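PDB 4I17: exported protein, which is of unknown function but, as a helical tetratricopeptide-repeat protein, probably serves as a scaffold for binding other proteins. Local coordinates for residues A97-G102 and A110-L115; L115-Y120 and K149-D154; D66-K71 and A76-G81. All blocks are in the same frame, centred on the assembly; numbering follows the deposited sequence. Where two conformers were deposited one is given.

Contact 1: residues A97-G102 and A110-L115; sequences ATLTEG and ATIEKL
Leu99 meets Leu115 with both of its methyl branches: CD1 lies 3.8 Å from Leu115 CB, and CD2 lies close to the same carbon and to Leu115 CD1. The two side chains run at about a right angle to each other, and the fork of Leu99 straddles the root of Leu115. Ile112 works differently. Its two methyls rest against backbone of helix 92-105, with CG2 3.8 Å from Leu99 O and CD1 4.1 Å from Gly102 O, whereas its nearest approach to the Leu99 side chain, CG2 to CD2, is a looser 4.4 Å. The torsions account for this: in Ile112, CG2 stands opposite the backbone N (chi1 -62°, measured to CG1) while CG1 leans beside that N and carries CD1 to the glycine.

The two helical segments run roughly antiparallel, 142° between their N-to-C directions and with axes 9.6 Å apart; the closest CA atoms, those of Leu99 and Ile112, are 6.6 Å apart. Outside the pair, Leu99 also touches Ser83 and Ile112 touches Ile80, both on helix 75-88, so three consecutive helices share this core, as expected of stacked helical hairpins in a tetratricopeptide repeat array. Ile112 N is hydrogen-bonded to Asn109 OD1 at the start of its helix. Glu113, whose CB points away from helix 92-105, accepts hydrogen bonds at OE2 from Thr147 OG1 and at OE1 from Ser148 N.

No hydrogen bond crosses between the segments, so their fit rests on where Leu99, Ile112 and Leu115 place their methyls and on Gly102 offering bare backbone to Ile112 CD1.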
ATOM      1  N   ALA A  97       4.267  -1.556  -7.203  1.00 19.92           N
ATOM      2  CA  ALA A  97       4.212  -2.671  -8.171  1.00 20.89           C
ATOM      3  C   ALA A  97       4.735  -3.969  -7.534  1.00 21.52           C
ATOM      4  O   ALA A  97       4.140  -5.029  -7.717  1.00 20.58           O
ATOM      5  CB  ALA A  97       5.023  -2.340  -9.415  1.00 22.97           C
ATOM      6  N   THR A  98       5.800  -3.871  -6.730  1.00 17.01           N
ATOM      7  CA  THR A  98       6.388  -5.022  -6.026  1.00 17.11           C
ATOM      8  C   THR A  98       5.441  -5.511  -4.967  1.00 20.85           C
ATOM      9  O   THR A  98       5.212  -6.719  -4.876  1.00 18.97           O
ATOM     10  CB  THR A  98       7.767  -4.682  -5.424  1.00 22.28           C
ATOM     11  OG1 THR A  98       8.595  -4.184  -6.468  1.00 24.22           O
ATOM     12  CG2 THR A  98       8.449  -5.912  -4.833  1.00 21.82           C
ATOM     13  N   LEU A  99       4.870  -4.596  -4.166  1.00 17.98           N
ATOM     14  CA  LEU A  99       3.896  -5.050  -3.167  1.00 18.18           C
ATOM     15  C   LEU A  99       2.705  -5.734  -3.834  1.00 23.76           C
ATOM     16  O   LEU A  99       2.172  -6.684  -3.264  1.00 23.88           O
ATOM     17  CB  LEU A  99       3.406  -3.888  -2.294  1.00 19.14           C
ATOM     18  CG  LEU A  99       4.458  -3.285  -1.336  1.00 22.80           C
ATOM     19  CD1 LEU A  99       3.888  -2.041  -0.661  1.00 23.97           C
ATOM     20  CD2 LEU A  99       4.865  -4.299  -0.250  1.00 25.39           C
ATOM     21  N   THR A 100       2.279  -5.249  -5.030  1.00 22.12           N
ATOM     22  CA  THR A 100       1.134  -5.813  -5.762  1.00 21.92           C
ATOM     23  C   THR A 100       1.477  -7.246  -6.171  1.00 26.19           C
ATOM     24  O   THR A 100       0.651  -8.143  -6.017  1.00 25.62           O
ATOM     25  CB  THR A 100       0.735  -4.915  -6.941  1.00 26.34           C
ATOM     26  OG1 THR A 100       0.469  -3.593  -6.446  1.00 25.35           O
ATOM     27  CG2 THR A 100      -0.517  -5.436  -7.680  1.00 27.56           C
ATOM     28  N   GLU A 101       2.699  -7.464  -6.685  1.00 24.57           N
ATOM     29  CA  GLU A 101       3.183  -8.797  -7.040  1.00 25.72           C
ATOM     30  C   GLU A 101       3.216  -9.685  -5.789  1.00 29.02           C
ATOM     31  O   GLU A 101       2.773 -10.817  -5.843  1.00 27.87           O
ATOM     32  CB  GLU A 101       4.584  -8.716  -7.677  1.00 27.74           C
ATOM     33  CG  GLU A 101       4.568  -8.223  -9.118  1.00 42.39           C
ATOM     34  CD  GLU A 101       3.641  -8.984 -10.053  1.00 79.83           C
ATOM     35  OE1 GLU A 101       3.763 -10.229 -10.136  1.00 78.24           O
ATOM     36  OE2 GLU A 101       2.766  -8.337 -10.673  1.00 79.92           O
ATOM     37  N   GLY A 102       3.645  -9.126  -4.662  1.00 24.82           N
ATOM     38  CA  GLY A 102       3.701  -9.853  -3.397  1.00 25.02           C
ATOM     39  C   GLY A 102       2.347 -10.280  -2.870  1.00 31.70           C
ATOM     40  O   GLY A 102       2.216 -11.417  -2.430  1.00 31.44           O
ATOM     41  N   ALA A 110      -0.341 -10.697   6.462  1.00 40.24           N
ATOM     42  CA  ALA A 110      -0.620  -9.489   7.250  1.00 39.86           C
ATOM     43  C   ALA A 110       0.305  -8.307   6.917  1.00 41.56           C
ATOM     44  O   ALA A 110      -0.210  -7.234   6.605  1.00 40.77           O
ATOM     45  CB  ALA A 110      -0.543  -9.791   8.742  1.00 41.41           C
ATOM     46  N   THR A 111       1.642  -8.485   6.967  1.00 36.56           N
ATOM     47  CA  THR A 111       2.566  -7.365   6.759  1.00 35.85           C
ATOM     48  C   THR A 111       2.472  -6.813   5.301  1.00 37.46           C
ATOM     49  O   THR A 111       2.379  -5.597   5.162  1.00 36.20           O
ATOM     50  CB  THR A 111       3.991  -7.714   7.220  1.00 43.56           C
ATOM     51  OG1 THR A 111       3.911  -8.111   8.604  1.00 42.15           O
ATOM     52  CG2 THR A 111       4.929  -6.522   7.139  1.00 39.84           C
ATOM     53  N   ILE A 112       2.428  -7.671   4.251  1.00 32.52           N
ATOM     54  CA  ILE A 112       2.300  -7.178   2.861  1.00 30.27           C
ATOM     55  C   ILE A 112       0.958  -6.435   2.691  1.00 31.85           C
ATOM     56  O   ILE A 112       0.942  -5.349   2.093  1.00 28.69           O
ATOM     57  CB  ILE A 112       2.471  -8.275   1.787  1.00 33.78           C
ATOM     58  CG1 ILE A 112       3.873  -8.898   1.844  1.00 33.49           C
ATOM     59  CG2 ILE A 112       2.222  -7.699   0.366  1.00 35.92           C
ATOM     60  CD1 ILE A 112       4.012 -10.110   0.973  1.00 43.11           C
ATOM     61  N   GLU A 113      -0.158  -6.993   3.222  1.00 28.14           N
ATOM     62  CA  GLU A 113      -1.452  -6.300   3.103  1.00 28.56           C
ATOM     63  C   GLU A 113      -1.405  -4.953   3.787  1.00 29.95           C
ATOM     64  O   GLU A 113      -1.957  -4.012   3.223  1.00 27.88           O
ATOM     65  CB  GLU A 113      -2.634  -7.111   3.648  1.00 31.05           C
ATOM     66  CG  GLU A 113      -3.065  -8.256   2.752  1.00 41.44           C
ATOM     67  CD  GLU A 113      -4.454  -8.819   3.005  1.00 60.96           C
ATOM     68  OE1 GLU A 113      -5.117  -8.417   3.993  1.00 43.86           O
ATOM     69  OE2 GLU A 113      -4.894  -9.653   2.182  1.00 54.46           O
ATOM     70  N   LYS A 114      -0.740  -4.842   4.973  1.00 26.50           N
ATOM     71  CA  LYS A 114      -0.658  -3.561   5.677  0.50 25.73           C
ATOM     72  C   LYS A 114       0.075  -2.543   4.822  1.00 28.56           C
ATOM     73  O   LYS A 114      -0.437  -1.461   4.638  1.00 28.65           O
ATOM     74  CB  LYS A 114       0.016  -3.683   7.053  0.50 27.23           C
ATOM     75  CG  LYS A 114      -0.854  -4.337   8.122  0.50 24.10           C
ATOM     76  CD  LYS A 114      -0.066  -4.516   9.425  0.50 33.55           C
ATOM     77  CE  LYS A 114      -0.903  -5.075  10.555  0.50 33.64           C
ATOM     78  NZ  LYS A 114      -1.270  -6.501  10.340  0.50 28.57           N
ATOM     79  N   LEU A 115       1.253  -2.898   4.263  1.00 22.33           N
ATOM     80  CA  LEU A 115       2.021  -1.959   3.432  1.00 22.00           C
ATOM     81  C   LEU A 115       1.261  -1.522   2.171  1.00 22.66           C
ATOM     82  O   LEU A 115       1.287  -0.336   1.804  1.00 22.17           O
ATOM     83  CB  LEU A 115       3.355  -2.588   3.042  1.00 21.35           C
ATOM     84  CG  LEU A 115       4.236  -2.956   4.237  1.00 27.50           C
ATOM     85  CD1 LEU A 115       5.381  -3.884   3.812  1.00 27.93           C
ATOM     86  CD2 LEU A 115       4.742  -1.710   4.949  1.00 32.56           C
TER

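Contact 2: residues L115-Y120 and K149-D154. With SO4 (sulfate ion), chain D; SO4 (sulfate ion), chain B.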
ATOM      1  N   LEU A 115       1.253  -2.898   4.263  1.00 22.33           N
ATOM      2  CA  LEU A 115       2.021  -1.959   3.432  1.00 22.00           C
ATOM      3  C   LEU A 115       1.261  -1.522   2.171  1.00 22.66           C
ATOM      4  O   LEU A 115       1.287  -0.336   1.804  1.00 22.17           O
ATOM      5  CB  LEU A 115       3.355  -2.588   3.042  1.00 21.35           C
ATOM      6  CG  LEU A 115       4.236  -2.956   4.237  1.00 27.50           C
ATOM      7  CD1 LEU A 115       5.381  -3.884   3.812  1.00 27.93           C
ATOM      8  CD2 LEU A 115       4.742  -1.710   4.949  1.00 32.56           C
ATOM      9  N   TYR A 116       0.608  -2.470   1.518  1.00 19.61           N
ATOM     10  CA  TYR A 116      -0.176  -2.215   0.309  1.00 20.17           C
ATOM     11  C   TYR A 116      -1.312  -1.235   0.618  1.00 23.71           C
ATOM     12  O   TYR A 116      -1.509  -0.235  -0.073  1.00 20.53           O
ATOM     13  CB  TYR A 116      -0.757  -3.552  -0.193  1.00 20.74           C
ATOM     14  CG  TYR A 116      -1.574  -3.449  -1.459  1.00 21.52           C
ATOM     15  CD1 TYR A 116      -0.978  -3.583  -2.711  1.00 23.51           C
ATOM     16  CD2 TYR A 116      -2.953  -3.235  -1.410  1.00 24.16           C
ATOM     17  CE1 TYR A 116      -1.734  -3.510  -3.880  1.00 23.98           C
ATOM     18  CE2 TYR A 116      -3.707  -3.106  -2.577  1.00 23.98           C
ATOM     19  CZ  TYR A 116      -3.097  -3.287  -3.806  1.00 32.95           C
ATOM     20  OH  TYR A 116      -3.834  -3.200  -4.958  1.00 40.17           O
ATOM     21  N   ALA A 117      -2.091  -1.566   1.640  1.00 22.04           N
ATOM     22  CA  ALA A 117      -3.227  -0.740   2.002  1.00 22.08           C
ATOM     23  C   ALA A 117      -2.756   0.630   2.494  1.00 22.49           C
ATOM     24  O   ALA A 117      -3.392   1.612   2.143  1.00 22.26           O
ATOM     25  CB  ALA A 117      -4.054  -1.437   3.062  1.00 24.15           C
ATOM     26  N   ILE A 118      -1.659   0.716   3.283  1.00 18.81           N
ATOM     27  CA  ILE A 118      -1.209   2.034   3.785  1.00 20.30           C
ATOM     28  C   ILE A 118      -0.818   2.920   2.595  1.00 24.60           C
ATOM     29  O   ILE A 118      -1.135   4.114   2.579  1.00 23.21           O
ATOM     30  CB  ILE A 118      -0.069   1.870   4.835  1.00 24.29           C
ATOM     31  CG1 ILE A 118      -0.707   1.391   6.159  1.00 25.75           C
ATOM     32  CG2 ILE A 118       0.735   3.190   5.056  1.00 28.28           C
ATOM     33  CD1 ILE A 118       0.231   0.693   7.076  1.00 39.02           C
ATOM     34  N   TYR A 119      -0.162   2.331   1.604  1.00 20.49           N
ATOM     35  CA  TYR A 119       0.273   3.098   0.430  1.00 20.06           C
ATOM     36  C   TYR A 119      -0.925   3.783  -0.257  1.00 23.40           C
ATOM     37  O   TYR A 119      -0.895   4.990  -0.553  1.00 19.65           O
ATOM     38  CB  TYR A 119       0.983   2.171  -0.565  1.00 20.80           C
ATOM     39  CG  TYR A 119       1.345   2.896  -1.836  1.00 22.60           C
ATOM     40  CD1 TYR A 119       2.525   3.627  -1.930  1.00 25.43           C
ATOM     41  CD2 TYR A 119       0.480   2.904  -2.928  1.00 24.27           C
ATOM     42  CE1 TYR A 119       2.839   4.347  -3.088  1.00 25.91           C
ATOM     43  CE2 TYR A 119       0.781   3.619  -4.086  1.00 25.56           C
ATOM     44  CZ  TYR A 119       1.979   4.315  -4.169  1.00 31.35           C
ATOM     45  OH  TYR A 119       2.307   4.993  -5.312  1.00 32.16           O
ATOM     46  N   TYR A 120      -1.959   2.978  -0.560  1.00 19.80           N
ATOM     47  CA  TYR A 120      -3.130   3.474  -1.248  1.00 17.80           C
ATOM     48  C   TYR A 120      -3.985   4.390  -0.363  1.00 20.13           C
ATOM     49  O   TYR A 120      -4.578   5.329  -0.906  1.00 19.26           O
ATOM     50  CB  TYR A 120      -3.958   2.318  -1.820  1.00 18.46           C
ATOM     51  CG  TYR A 120      -3.357   1.836  -3.128  1.00 19.85           C
ATOM     52  CD1 TYR A 120      -3.230   2.698  -4.218  1.00 20.86           C
ATOM     53  CD2 TYR A 120      -2.890   0.526  -3.266  1.00 19.88           C
ATOM     54  CE1 TYR A 120      -2.696   2.261  -5.432  1.00 22.33           C
ATOM     55  CE2 TYR A 120      -2.362   0.076  -4.475  1.00 20.56           C
ATOM     56  CZ  TYR A 120      -2.251   0.953  -5.550  1.00 27.73           C
ATOM     57  OH  TYR A 120      -1.719   0.535  -6.747  1.00 27.80           O
ATOM     58  N   LYS A 149     -10.820  -7.755   6.478  1.00 23.38           N
ATOM     59  CA  LYS A 149     -12.079  -6.999   6.646  1.00 22.81           C
ATOM     60  C   LYS A 149     -11.822  -5.647   7.342  1.00 24.35           C
ATOM     61  O   LYS A 149     -12.482  -4.659   7.037  1.00 21.71           O
ATOM     62  CB  LYS A 149     -13.067  -7.818   7.490  1.00 25.20           C
ATOM     63  CG  LYS A 149     -13.679  -9.011   6.764  1.00 43.30           C
ATOM     64  CD  LYS A 149     -14.672  -9.796   7.661  1.00 54.95           C
ATOM     65  CE  LYS A 149     -15.920  -9.021   8.038  1.00 71.83           C
ATOM     66  NZ  LYS A 149     -16.735  -9.729   9.060  1.00 85.53           N
ATOM     67  N   LYS A 150     -10.861  -5.601   8.278  1.00 23.48           N
ATOM     68  CA  LYS A 150     -10.523  -4.371   9.009  0.50 23.43           C
ATOM     69  C   LYS A 150      -9.972  -3.306   8.072  1.00 25.99           C
ATOM     70  O   LYS A 150     -10.402  -2.148   8.120  1.00 25.02           O
ATOM     71  CB  LYS A 150      -9.513  -4.658  10.142  0.50 27.07           C
ATOM     72  CG  LYS A 150     -10.006  -5.634  11.222  0.50 40.01           C
ATOM     73  CD  LYS A 150     -11.230  -5.151  11.994  0.50 45.24           C
ATOM     74  CE  LYS A 150     -11.931  -6.262  12.740  0.50 55.40           C
ATOM     75  NZ  LYS A 150     -13.217  -5.796  13.330  0.50 63.73           N
ATOM     76  N   TRP A 151      -9.021  -3.682   7.215  1.00 22.23           N
ATOM     77  CA  TRP A 151      -8.418  -2.731   6.291  1.00 23.45           C
ATOM     78  C   TRP A 151      -9.389  -2.345   5.218  1.00 22.56           C
ATOM     79  O   TRP A 151      -9.375  -1.198   4.762  1.00 22.93           O
ATOM     80  CB  TRP A 151      -7.148  -3.309   5.701  1.00 24.27           C
ATOM     81  CG  TRP A 151      -6.048  -3.283   6.715  1.00 26.84           C
ATOM     82  CD1 TRP A 151      -5.772  -4.240   7.653  1.00 31.00           C
ATOM     83  CD2 TRP A 151      -5.165  -2.185   6.985  1.00 26.31           C
ATOM     84  NE1 TRP A 151      -4.740  -3.814   8.471  1.00 31.71           N
ATOM     85  CE2 TRP A 151      -4.338  -2.565   8.068  1.00 31.10           C
ATOM     86  CE3 TRP A 151      -5.020  -0.896   6.446  1.00 26.68           C
ATOM     87  CZ2 TRP A 151      -3.368  -1.714   8.601  1.00 29.87           C
ATOM     88  CZ3 TRP A 151      -3.995  -0.092   6.922  1.00 28.64           C
ATOM     89  CH2 TRP A 151      -3.196  -0.500   7.996  1.00 29.34           C
ATOM     90  N   LYS A 152     -10.266  -3.282   4.820  1.00 19.33           N
ATOM     91  CA  LYS A 152     -11.307  -2.949   3.841  1.00 18.12           C
ATOM     92  C   LYS A 152     -12.229  -1.909   4.446  1.00 20.21           C
ATOM     93  O   LYS A 152     -12.660  -0.981   3.758  1.00 18.80           O
ATOM     94  CB  LYS A 152     -12.124  -4.193   3.485  1.00 21.62           C
ATOM     95  CG  LYS A 152     -11.545  -5.083   2.400  1.00 25.85           C
ATOM     96  CD  LYS A 152     -12.689  -6.008   1.928  1.00 35.91           C
ATOM     97  CE  LYS A 152     -12.245  -7.287   1.274  1.00 42.87           C
ATOM     98  NZ  LYS A 152     -11.722  -7.048  -0.103  1.00 44.74           N
ATOM     99  N   THR A 153     -12.577  -2.090   5.728  1.00 17.09           N
ATOM    100  CA  THR A 153     -13.477  -1.159   6.418  1.00 17.23           C
ATOM    101  C   THR A 153     -12.913   0.251   6.380  1.00 21.35           C
ATOM    102  O   THR A 153     -13.658   1.169   6.124  1.00 19.52           O
ATOM    103  CB  THR A 153     -13.681  -1.580   7.868  1.00 22.96           C
ATOM    104  OG1 THR A 153     -14.305  -2.854   7.886  1.00 24.91           O
ATOM    105  CG2 THR A 153     -14.512  -0.574   8.664  1.00 20.34           C
ATOM    106  N   ASP A 154     -11.620   0.455   6.681  1.00 20.74           N
ATOM    107  CA  ASP A 154     -11.206   1.872   6.671  1.00 22.01           C
ATOM    108  C   ASP A 154     -11.009   2.461   5.232  1.00 21.39           C
ATOM    109  O   ASP A 154     -11.157   3.671   5.062  1.00 17.13           O
ATOM    110  CB  ASP A 154     -10.014   2.065   7.570  1.00 26.75           C
ATOM    111  CG  ASP A 154     -10.500   1.913   9.026  1.00 39.75           C
ATOM    112  OD1 ASP A 154     -11.037   2.904   9.584  1.00 38.56           O
ATOM    113  OD2 ASP A 154     -10.450   0.773   9.560  1.00 38.44           O
TER
HETATM  114  S   SO4 D 303      -9.670  -9.327   9.707  1.00 65.84           S
HETATM  115  O1  SO4 D 303      -8.515  -8.454   9.485  1.00 64.02           O
HETATM  116  O2  SO4 D 303     -10.255  -9.800   8.433  1.00 63.23           O
HETATM  117  O3  SO4 D 303      -9.226 -10.480  10.497  1.00 67.65           O
HETATM  118  O4  SO4 D 303     -10.694  -8.611  10.458  1.00 67.14           O
HETATM  119  S   SO4 B 301     -11.106  -2.491  15.132  1.00 68.44           S
HETATM  120  O1  SO4 B 301     -10.711  -1.644  14.018  1.00 68.50           O
HETATM  121  O2  SO4 B 301      -9.982  -3.343  15.515  1.00 70.94           O
HETATM  122  O3  SO4 B 301     -11.503  -1.678  16.278  1.00 66.74           O
HETATM  123  O4  SO4 B 301     -12.232  -3.315  14.706  1.00 68.95           O
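Trp151 reaches helix 110-129 with the six-membered part of its indole, whose outer carbons meet Ala117 and Ile118. Ala117 CB sits 3.6 Å from Trp151 CE3, and Ile118 CG1 lies equally close to Trp151 CH2, at 3.6 Å, with CZ3 between the two points of contact. Ile118 and the indole meet at an oblique angle, and Ile118 CD1 adds a further touch on Trp151 CH2. The approach is set on the tryptophan side by a chi1 of -75°, which places CG opposite the carbonyl carbon, and by a chi2 of 87°, which turns the ring roughly perpendicular to the CA-CB-CG plane. Ala117, the residue nearest to Trp151 by CA atoms (7.0 Å), brings a methyl, and the ring carbons CE3 and CZ3 lie directly against it. The indole thereby joins the first turn of the long helix 149-174 to a helix of the preceding array, 29 residues earlier in the chain.

Behind the indole, this first turn is tied down by polar contacts. Trp151 N is hydrogen-bonded to Ser148 OG, and Thr153 OG1 bonds to Lys149 O at 2.7 Å. Lys149 O also accepts the backbone bond from Thr153 N, from the opposite face of its plane. The chain D sulfate takes a bond from Lys149 N to O2 of 2.9 Å, with an N-H...O angle of 157°. A second sulfate, chain B, is held by Lys150 NZ through O4 at 3.0 Å. Both ions probably come from the crystallisation liquor.

Apolar contact alone joins the two segments, with no hydrogen bond across. The chain D anion would be favoured by the amino end of the helix, so a sulfate there need not mark a functional site.

Contact 3: residues D66-K71 and A76-G81; sequences DIAIKK and ANAYIG
Ile69 is the main bump: its side chain enters the angle between Ala78 and the Tyr79 ring. CG1 rests 3.6 Å from Ala78 CB, where the short methyl leaves a hollow for it. Beyond, Ile69 CD1 lies over one face of the Tyr79 ring, displaced toward its CD1-CE1 side, 3.9 Å from the centroid and 18° off the ring normal, a CH-pi contact. The other branch, CG2, comes to the phenol end, 3.4 Å from Tyr79 OH. Isoleucine and ring cross at about a right angle. With chi1 at -83°, Tyr79 CG is opposite the carbonyl carbon, which swings the ring out toward Ile69.

On the flank of this wedge, Ala68 and Ala78 meet methyl to methyl, CB to CB at 4.0 Å. Two small residues facing each other are consistent with the close approach of the axes, 8.8 Å at 149°, roughly antiparallel, as in a tetratricopeptide repeat array. Ile69 and Ala78 have the nearest CA atoms. Tyr79 also touches Thr98, Glu101 and Ala105 of helix 92-105, so it is shared between two helix interfaces, while Asp66 OD1 makes a salt bridge with Lys82 between the same two helices.

Helices 58-70 and 75-88 thus pack through Ile69 set between the Ala78 methyl and the Tyr79 face. With no hydrogen bond across the segments, their fit depends on dispersion and shape, probably helped by the salt bridge.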
ATOM      1  N   ASP A  66      15.331 -10.688  -5.408  1.00 18.99           N
ATOM      2  CA  ASP A  66      14.745 -11.339  -6.588  1.00 21.59           C
ATOM      3  C   ASP A  66      15.173 -12.818  -6.680  1.00 25.57           C
ATOM      4  O   ASP A  66      14.388 -13.650  -7.125  1.00 25.88           O
ATOM      5  CB  ASP A  66      15.180 -10.603  -7.868  1.00 25.88           C
ATOM      6  CG  ASP A  66      14.152  -9.675  -8.490  1.00 51.00           C
ATOM      7  OD1 ASP A  66      12.939  -9.998  -8.430  1.00 55.27           O
ATOM      8  OD2 ASP A  66      14.566  -8.681  -9.136  1.00 57.63           O
ATOM      9  N   ILE A  67      16.414 -13.132  -6.274  1.00 21.81           N
ATOM     10  CA  ILE A  67      16.958 -14.503  -6.268  1.00 21.36           C
ATOM     11  C   ILE A  67      16.122 -15.310  -5.302  1.00 23.64           C
ATOM     12  O   ILE A  67      15.645 -16.388  -5.653  1.00 23.25           O
ATOM     13  CB  ILE A  67      18.478 -14.574  -5.939  1.00 25.96           C
ATOM     14  CG1 ILE A  67      19.324 -13.864  -7.038  1.00 26.96           C
ATOM     15  CG2 ILE A  67      18.942 -16.044  -5.761  1.00 26.94           C
ATOM     16  CD1 ILE A  67      20.835 -13.689  -6.681  1.00 34.85           C
ATOM     17  N   ALA A  68      15.904 -14.783  -4.094  1.00 20.13           N
ATOM     18  CA  ALA A  68      15.069 -15.464  -3.099  1.00 20.32           C
ATOM     19  C   ALA A  68      13.656 -15.657  -3.638  1.00 23.78           C
ATOM     20  O   ALA A  68      13.091 -16.746  -3.499  1.00 24.24           O
ATOM     21  CB  ALA A  68      15.041 -14.668  -1.794  1.00 20.26           C
ATOM     22  N   ILE A  69      13.086 -14.620  -4.316  1.00 17.97           N
ATOM     23  CA  ILE A  69      11.737 -14.719  -4.868  1.00 18.16           C
ATOM     24  C   ILE A  69      11.675 -15.825  -5.915  1.00 22.94           C
ATOM     25  O   ILE A  69      10.752 -16.631  -5.873  1.00 23.92           O
ATOM     26  CB  ILE A  69      11.252 -13.365  -5.430  1.00 20.30           C
ATOM     27  CG1 ILE A  69      11.127 -12.340  -4.288  1.00 19.62           C
ATOM     28  CG2 ILE A  69       9.896 -13.523  -6.197  1.00 23.10           C
ATOM     29  CD1 ILE A  69      10.883 -10.854  -4.754  1.00 17.94           C
ATOM     30  N   LYS A  70      12.654 -15.868  -6.831  1.00 21.48           N
ATOM     31  CA  LYS A  70      12.634 -16.864  -7.900  0.50 22.80           C
ATOM     32  C   LYS A  70      12.835 -18.287  -7.345  1.00 27.37           C
ATOM     33  O   LYS A  70      12.346 -19.236  -7.959  1.00 28.58           O
ATOM     34  CB  LYS A  70      13.665 -16.525  -8.975  0.50 26.47           C
ATOM     35  CG  LYS A  70      13.195 -15.416  -9.899  0.50 32.24           C
ATOM     36  CD  LYS A  70      14.286 -15.007 -10.871  0.50 42.60           C
ATOM     37  CE  LYS A  70      13.896 -13.808 -11.696  0.50 50.46           C
ATOM     38  NZ  LYS A  70      15.035 -13.318 -12.515  0.50 62.43           N
ATOM     39  N   LYS A  71      13.467 -18.433  -6.163  1.00 22.32           N
ATOM     40  CA  LYS A  71      13.632 -19.759  -5.553  0.50 21.56           C
ATOM     41  C   LYS A  71      12.472 -20.065  -4.574  1.00 25.79           C
ATOM     42  O   LYS A  71      12.521 -21.084  -3.875  1.00 27.71           O
ATOM     43  CB  LYS A  71      14.989 -19.879  -4.835  0.50 22.79           C
ATOM     44  CG  LYS A  71      16.233 -19.651  -5.704  0.50 26.03           C
ATOM     45  CD  LYS A  71      16.433 -20.678  -6.830  0.50 33.50           C
ATOM     46  CE  LYS A  71      17.873 -20.731  -7.304  0.50 39.88           C
ATOM     47  NZ  LYS A  71      18.321 -19.466  -7.958  0.50 40.76           N
ATOM     48  N   ALA A  76       7.178 -13.654   1.577  1.00 22.53           N
ATOM     49  CA  ALA A  76       6.656 -12.374   2.074  1.00 23.18           C
ATOM     50  C   ALA A  76       7.798 -11.431   2.460  1.00 24.31           C
ATOM     51  O   ALA A  76       7.785 -10.257   2.081  1.00 22.95           O
ATOM     52  CB  ALA A  76       5.740 -12.595   3.261  1.00 25.00           C
ATOM     53  N   ASN A  77       8.801 -11.947   3.153  1.00 21.43           N
ATOM     54  CA  ASN A  77       9.945 -11.125   3.542  1.00 20.40           C
ATOM     55  C   ASN A  77      10.763 -10.669   2.338  1.00 22.48           C
ATOM     56  O   ASN A  77      11.264  -9.543   2.351  1.00 21.90           O
ATOM     57  CB  ASN A  77      10.826 -11.890   4.517  1.00 24.00           C
ATOM     58  CG  ASN A  77      10.199 -11.942   5.887  1.00 38.45           C
ATOM     59  OD1 ASN A  77       9.548 -10.996   6.331  1.00 38.18           O
ATOM     60  ND2 ASN A  77      10.310 -13.073   6.546  1.00 33.81           N
ATOM     61  N   ALA A  78      10.913 -11.533   1.307  1.00 19.41           N
ATOM     62  CA  ALA A  78      11.686 -11.188   0.099  1.00 19.66           C
ATOM     63  C   ALA A  78      10.963 -10.093  -0.708  1.00 19.80           C
ATOM     64  O   ALA A  78      11.615  -9.166  -1.180  1.00 18.78           O
ATOM     65  CB  ALA A  78      11.910 -12.424  -0.765  1.00 20.92           C
ATOM     66  N   TYR A  79       9.622 -10.170  -0.844  1.00 16.56           N
ATOM     67  CA  TYR A  79       8.880  -9.089  -1.533  1.00 16.10           C
ATOM     68  C   TYR A  79       8.936  -7.788  -0.738  1.00 19.31           C
ATOM     69  O   TYR A  79       9.054  -6.734  -1.345  1.00 20.05           O
ATOM     70  CB  TYR A  79       7.407  -9.455  -1.755  1.00 17.56           C
ATOM     71  CG  TYR A  79       7.204 -10.304  -2.989  1.00 21.74           C
ATOM     72  CD1 TYR A  79       7.309  -9.753  -4.267  1.00 24.99           C
ATOM     73  CD2 TYR A  79       6.931 -11.660  -2.885  1.00 23.65           C
ATOM     74  CE1 TYR A  79       7.133 -10.536  -5.409  1.00 28.13           C
ATOM     75  CE2 TYR A  79       6.724 -12.449  -4.019  1.00 25.04           C
ATOM     76  CZ  TYR A  79       6.831 -11.881  -5.278  1.00 30.84           C
ATOM     77  OH  TYR A  79       6.632 -12.654  -6.390  1.00 30.70           O
ATOM     78  N   ILE A  80       8.838  -7.855   0.608  1.00 19.83           N
ATOM     79  CA  ILE A  80       8.876  -6.664   1.469  1.00 20.53           C
ATOM     80  C   ILE A  80      10.245  -6.022   1.341  1.00 23.61           C
ATOM     81  O   ILE A  80      10.339  -4.804   1.180  1.00 22.63           O
ATOM     82  CB  ILE A  80       8.507  -6.993   2.936  1.00 25.30           C
ATOM     83  CG1 ILE A  80       7.017  -7.347   3.053  1.00 26.25           C
ATOM     84  CG2 ILE A  80       8.895  -5.841   3.911  1.00 27.15           C
ATOM     85  CD1 ILE A  80       6.674  -8.138   4.334  1.00 36.07           C
ATOM     86  N   GLY A  81      11.287  -6.858   1.351  1.00 19.63           N
ATOM     87  CA  GLY A  81      12.658  -6.395   1.187  1.00 18.28           C
ATOM     88  C   GLY A  81      12.884  -5.703  -0.143  1.00 20.11           C
ATOM     89  O   GLY A  81      13.507  -4.648  -0.190  1.00 19.67           O
TER

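Along the chain the order is contact 3, then contact 1, then contact 2. Contacts 1 and 2 have centres 11 Å apart, share Leu115 and both use helix 110-129, with Thr100 OG1 meeting Tyr116 CE1 at 3.4 Å and Lys114 CG meeting Trp151 CZ2 at 3.7 Å. Contacts 1 and 3 lie 12 Å apart between centres and are joined by packing of Gly102 CA on Tyr79 CG at 3.6 Å. Contacts 2 and 3, with centres 22 Å apart, still meet through Leu115 CD1 and Ile80 CG1, at 3.9 Å. The sulfates bind at the start of helix 149-174, beside contact 2 but not within its apolar interface, and no active site is known to which the three could be referred.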